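Local coordinates for protein 2,3-dihydroxybenzoate-AMP ligase (Mycobacterium smegmatis, PDB 5KEI) that belongs to the ANL superfamily of AMP-binding enzymes, built from a large N-terminal part and a small C-terminal domain, at residues Ala338-Arg342 against Pro369-Glu373; Asp247-Ala252 against Ala274-Thr279. All coordinates share one frame. Residues are numbered along the deposited sequence.

Both contacts belong to one mixed sheet of the AMP-binding region and the helices attached to it. Contact 2 pairs two neighbouring parallel strands, 248-251 and 275-278, inside that sheet. Contact 1 joins two helices further along the chain: helix 335-344, which links strands 325-328 and 349-354, and helix 369-374, which follows strand 360-362 and precedes strand 378-379 in the chain. The centres of the two contacts are about 23 Å apart and their nearest atoms about 13 Å, so they do not touch; across the sheet, strands 298-301 and 325-328 follow strand 248-251 and lead to 349-354, on which contact 1 rests. Contact 2 is buried and held by backbone bonds, whereas contact 1 is partly buried and held by side chains.

Contact 1. Residues Ala338-Arg342 against Pro369-Glu373; sequences AALVR and PEVLE
A salt bridge joins the two helices: Arg-342 NH1 donates to Glu-373 OE2 at 3.3 Å, with a nearly straight N-H...O angle of 167°. The carboxylate oxygen lies near the guanidinium plane, at its edge. Arg-342 reaches across with chi1 p, chi2 t and chi3 m, Glu-373 with an extended m, t side chain, and both CA-to-CB bonds point toward the partner helix. Arg-342 NE is held by Pro-347 O, which helps fix the guanidinium. Glu-373 OE2 also comes 3.2 Å from Arg-342 CG, so the carboxylate lies beside the arginine side chain. Pro-369 CA lies over one guanidinium face, the closest pair being Pro-369 CB to Arg-342 NH1, 3.7 Å; apolar Leu-372 brings CD1 3.6 Å from Arg-342 NE. Both backbones are helical, with Arg-342 N bonded to Ala-338 O (3.0 Å) and Glu-373 N weakly to Pro-369 O (3.0 Å). The segment axes approach to 10.2 Å at 117° between N-to-C directions, a side-chain-mediated helix-helix contact of the AMP-binding region that long Arg and Glu side chains can span. Small Ala-338 suits the nearest backbones, CA atoms 5.1 Å from Glu-373, its CB 3.7 Å from Glu-373 CA and 3.8 Å from Glu-373 CG. Ala-338 and Arg-342 also rest on Leu-349 of strand 349-354, whose Gln-351 binds Leu-372 O, while Leu-340 and Val-341 pack against helix 303-310.

Contact 2. Residues Asp247-Ala252 against Ala274-Thr279; sequences DVYLVA and ATTVFT
Segment 274-279 runs parallel to 247-252 in extended conformation, pairing Val-248 with Thr-275 through Val-251 with Phe-278; the strand axes lie 4.6 Å apart, twisted by -24°. At Ala-274, a methyl suits the tight approach of CB to Asp-247 O, 3.3 Å. Thr-275 N donates to Asp-247 O (3.1 Å), and Thr-275 O accepts from Tyr-249 N (2.8 Å). Beta-branched Thr-276 sets its CG2 3.5 Å from Val-251 CG2 and its OG1 near the edge of the Tyr-249 ring (chi1 t). This face meets helix 265-271, part of the connection between the strands: a beta-alpha-beta crossover within the large mixed sheet, where strands 62-65 and 298-301 flank the pair. Val-277 N donates to Tyr-249 O (2.7 Å), and Val-277 O accepts from Val-251 N (2.8 Å). On the other face its branched side chain touches both Val-248 and Leu-250, with CG2 3.7 Å from Val-248 CG1 and CG1 3.8 Å from Leu-250 CD1. Phe-278 (chi1 m) turns a ring face to Val-251 CG2. Thr-279 N makes a weak 3.4 Å bond to Val-251 O; its CG2 packs 3.7 Å from Leu-250 CD1, while its OG1 is hydrogen-bonded to Asp-281 N.

Contact 1. Residues Ala338-Arg342 against Pro369-Glu373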
loop_
_atom_site.group_PDB
_atom_site.type_symbol
_atom_site.label_atom_id
_atom_site.label_comp_id
_atom_site.label_asym_id
_atom_site.label_seq_id
_atom_site.Cartn_x
_atom_site.Cartn_y
_atom_site.Cartn_z
ATOM N N ALA A 338 -20.948 0.930 12.160
ATOM C CA ALA A 338 -21.062 -0.483 11.795
ATOM C C ALA A 338 -22.497 -0.927 11.921
ATOM O O ALA A 338 -23.008 -1.641 11.050
ATOM C CB ALA A 338 -20.171 -1.347 12.652
ATOM N N ALA A 339 -23.146 -0.481 13.000
ATOM C CA ALA A 339 -24.546 -0.821 13.245
ATOM C C ALA A 339 -25.403 -0.340 12.099
ATOM O O ALA A 339 -26.213 -1.105 11.553
ATOM C CB ALA A 339 -25.041 -0.213 14.575
ATOM N N LEU A 340 -25.226 0.933 11.746
ATOM C CA LEU A 340 -25.982 1.549 10.651
ATOM C C LEU A 340 -25.801 0.774 9.360
ATOM O O LEU A 340 -26.762 0.449 8.663
ATOM C CB LEU A 340 -25.553 2.996 10.429
ATOM C CG LEU A 340 -26.278 3.738 9.304
ATOM C CD1 LEU A 340 -27.734 3.912 9.668
ATOM C CD2 LEU A 340 -25.632 5.085 9.077
ATOM N N VAL A 341 -24.547 0.470 9.063
ATOM C CA VAL A 341 -24.212 -0.225 7.839
ATOM C C VAL A 341 -24.898 -1.581 7.735
ATOM O O VAL A 341 -25.446 -1.915 6.689
ATOM C CB VAL A 341 -22.696 -0.405 7.720
ATOM C CG1 VAL A 341 -22.357 -1.478 6.681
ATOM C CG2 VAL A 341 -22.053 0.925 7.391
ATOM N N ARG A 342 -24.899 -2.381 8.792
ATOM C CA ARG A 342 -25.527 -3.683 8.602
ATOM C C ARG A 342 -26.967 -3.727 9.107
ATOM O O ARG A 342 -27.507 -4.784 9.394
ATOM C CB ARG A 342 -24.679 -4.804 9.222
ATOM C CG ARG A 342 -24.312 -4.681 10.649
ATOM C CD ARG A 342 -23.301 -5.776 10.993
ATOM N NE ARG A 342 -23.801 -7.118 10.687
ATOM C CZ ARG A 342 -24.730 -7.764 11.399
ATOM N NH1 ARG A 342 -25.297 -7.197 12.468
ATOM N NH2 ARG A 342 -25.106 -8.981 11.030
ATOM N N PRO A 369 -22.379 -10.902 15.165
ATOM C CA PRO A 369 -22.579 -9.463 14.955
ATOM C C PRO A 369 -21.727 -8.570 15.873
ATOM O O PRO A 369 -21.285 -7.510 15.426
ATOM C CB PRO A 369 -24.078 -9.277 15.243
ATOM C CG PRO A 369 -24.685 -10.614 14.878
ATOM C CD PRO A 369 -23.657 -11.623 15.336
ATOM N N GLU A 370 -21.492 -8.983 17.116
ATOM C CA GLU A 370 -20.689 -8.174 18.026
ATOM C C GLU A 370 -19.234 -8.122 17.564
ATOM O O GLU A 370 -18.526 -7.144 17.830
ATOM C CB GLU A 370 -20.773 -8.694 19.472
ATOM C CG GLU A 370 -20.437 -10.169 19.674
ATOM C CD GLU A 370 -21.638 -11.116 19.499
ATOM O OE1 GLU A 370 -22.709 -10.672 19.012
ATOM O OE2 GLU A 370 -21.500 -12.314 19.860
ATOM N N VAL A 371 -18.800 -9.168 16.862
ATOM C CA VAL A 371 -17.448 -9.211 16.325
ATOM C C VAL A 371 -17.336 -8.357 15.050
ATOM O O VAL A 371 -16.341 -7.651 14.859
ATOM C CB VAL A 371 -17.013 -10.653 16.056
ATOM C CG1 VAL A 371 -15.709 -10.700 15.242
ATOM C CG2 VAL A 371 -16.826 -11.370 17.376
ATOM N N LEU A 372 -18.369 -8.398 14.209
ATOM C CA LEU A 372 -18.423 -7.578 13.004
ATOM C C LEU A 372 -18.461 -6.081 13.331
ATOM O O LEU A 372 -17.945 -5.257 12.577
ATOM C CB LEU A 372 -19.651 -7.929 12.161
ATOM C CG LEU A 372 -19.828 -9.368 11.689
ATOM C CD1 LEU A 372 -21.080 -9.511 10.825
ATOM C CD2 LEU A 372 -18.596 -9.851 10.940
ATOM N N GLU A 373 -19.069 -5.733 14.458
ATOM C CA GLU A 373 -19.356 -4.337 14.749
ATOM C C GLU A 373 -18.354 -3.720 15.727
ATOM O O GLU A 373 -18.206 -2.507 15.756
ATOM C CB GLU A 373 -20.795 -4.185 15.280
ATOM C CG GLU A 373 -21.861 -4.432 14.201
ATOM C CD GLU A 373 -23.311 -4.192 14.649
ATOM O OE1 GLU A 373 -23.543 -3.799 15.815
ATOM O OE2 GLU A 373 -24.228 -4.400 13.817
#

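Contact 2. Residues Asp247-Ala252 against Ala274-Thr279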
loop_
_atom_site.group_PDB
_atom_site.type_symbol
_atom_site.label_atom_id
_atom_site.label_comp_id
_atom_site.label_asym_id
_atom_site.label_seq_id
_atom_site.Cartn_x
_atom_site.Cartn_y
_atom_site.Cartn_z
ATOM N N ASP A 247 -19.382 -14.852 -7.767
ATOM C CA ASP A 247 -19.342 -13.516 -7.172
ATOM C C ASP A 247 -19.044 -12.456 -8.233
ATOM O O ASP A 247 -18.379 -12.722 -9.234
ATOM C CB ASP A 247 -18.309 -13.430 -6.046
ATOM C CG ASP A 247 -18.770 -14.096 -4.776
ATOM O OD1 ASP A 247 -19.738 -13.592 -4.163
ATOM O OD2 ASP A 247 -18.160 -15.118 -4.382
ATOM N N VAL A 248 -19.562 -11.257 -7.998
ATOM C CA VAL A 248 -19.307 -10.094 -8.843
ATOM C C VAL A 248 -18.792 -8.969 -7.949
ATOM O O VAL A 248 -19.559 -8.378 -7.191
ATOM C CB VAL A 248 -20.586 -9.656 -9.598
ATOM C CG1 VAL A 248 -20.290 -8.511 -10.535
ATOM C CG2 VAL A 248 -21.183 -10.855 -10.368
ATOM N N TYR A 249 -17.488 -8.706 -8.009
ATOM C CA TYR A 249 -16.854 -7.726 -7.114
ATOM C C TYR A 249 -16.791 -6.335 -7.749
ATOM O O TYR A 249 -16.373 -6.177 -8.891
ATOM C CB TYR A 249 -15.456 -8.207 -6.719
ATOM C CG TYR A 249 -14.646 -7.230 -5.900
ATOM C CD1 TYR A 249 -14.848 -7.101 -4.532
ATOM C CD2 TYR A 249 -13.655 -6.446 -6.498
ATOM C CE1 TYR A 249 -14.093 -6.194 -3.773
ATOM C CE2 TYR A 249 -12.900 -5.532 -5.754
ATOM C CZ TYR A 249 -13.124 -5.413 -4.397
ATOM O OH TYR A 249 -12.379 -4.529 -3.661
ATOM N N LEU A 250 -17.226 -5.327 -7.007
ATOM C CA LEU A 250 -17.245 -3.965 -7.529
ATOM C C LEU A 250 -16.063 -3.186 -6.983
ATOM O O LEU A 250 -15.921 -3.029 -5.769
ATOM C CB LEU A 250 -18.551 -3.267 -7.169
ATOM C CG LEU A 250 -18.664 -1.771 -7.466
ATOM C CD1 LEU A 250 -18.944 -1.528 -8.952
ATOM C CD2 LEU A 250 -19.736 -1.140 -6.600
ATOM N N VAL A 251 -15.201 -2.734 -7.885
ATOM C CA VAL A 251 -14.037 -1.932 -7.531
ATOM C C VAL A 251 -14.469 -0.488 -7.400
ATOM O O VAL A 251 -14.611 0.223 -8.391
ATOM C CB VAL A 251 -12.923 -2.067 -8.585
ATOM C CG1 VAL A 251 -11.728 -1.167 -8.241
ATOM C CG2 VAL A 251 -12.495 -3.537 -8.698
ATOM N N ALA A 252 -14.695 -0.060 -6.168
ATOM C CA ALA A 252 -15.197 1.285 -5.913
ATOM C C ALA A 252 -14.072 2.224 -5.460
ATOM O O ALA A 252 -14.110 3.430 -5.714
ATOM C CB ALA A 252 -16.313 1.238 -4.874
ATOM N N ALA A 274 -14.207 -15.257 -10.728
ATOM C CA ALA A 274 -15.312 -14.326 -10.506
ATOM C C ALA A 274 -15.240 -13.111 -11.427
ATOM O O ALA A 274 -14.209 -12.846 -12.045
ATOM C CB ALA A 274 -15.335 -13.876 -9.052
ATOM N N THR A 275 -16.338 -12.366 -11.513
ATOM C CA THR A 275 -16.373 -11.151 -12.326
ATOM C C THR A 275 -15.968 -9.926 -11.497
ATOM O O THR A 275 -16.349 -9.795 -10.329
ATOM C CB THR A 275 -17.782 -10.921 -12.928
ATOM O OG1 THR A 275 -18.214 -12.106 -13.615
ATOM C CG2 THR A 275 -17.794 -9.727 -13.887
ATOM N N THR A 276 -15.195 -9.029 -12.099
ATOM C CA THR A 276 -14.854 -7.769 -11.457
ATOM C C THR A 276 -15.421 -6.599 -12.260
ATOM O O THR A 276 -15.267 -6.539 -13.485
ATOM C CB THR A 276 -13.324 -7.620 -11.305
ATOM O OG1 THR A 276 -12.850 -8.556 -10.322
ATOM C CG2 THR A 276 -12.958 -6.209 -10.886
ATOM N N VAL A 277 -16.082 -5.678 -11.566
ATOM C CA VAL A 277 -16.680 -4.489 -12.176
ATOM C C VAL A 277 -16.009 -3.208 -11.703
ATOM O O VAL A 277 -16.028 -2.920 -10.518
ATOM C CB VAL A 277 -18.174 -4.370 -11.836
ATOM C CG1 VAL A 277 -18.717 -3.087 -12.410
ATOM C CG2 VAL A 277 -18.959 -5.601 -12.337
ATOM N N PHE A 278 -15.432 -2.437 -12.623
ATOM C CA PHE A 278 -14.815 -1.145 -12.301
ATOM C C PHE A 278 -15.842 -0.010 -12.373
ATOM O O PHE A 278 -16.715 -0.017 -13.245
ATOM C CB PHE A 278 -13.654 -0.836 -13.257
ATOM C CG PHE A 278 -12.496 -1.787 -13.143
ATOM C CD1 PHE A 278 -12.540 -3.026 -13.745
ATOM C CD2 PHE A 278 -11.366 -1.438 -12.428
ATOM C CE1 PHE A 278 -11.489 -3.899 -13.631
ATOM C CE2 PHE A 278 -10.300 -2.315 -12.317
ATOM C CZ PHE A 278 -10.363 -3.541 -12.917
ATOM N N THR A 279 -15.744 0.961 -11.465
ATOM C CA THR A 279 -16.592 2.148 -11.543
ATOM C C THR A 279 -15.813 3.408 -11.223
ATOM O O THR A 279 -14.903 3.413 -10.398
ATOM C CB THR A 279 -17.834 2.092 -10.590
ATOM O OG1 THR A 279 -18.562 3.326 -10.694
ATOM C CG2 THR A 279 -17.430 1.866 -9.112
#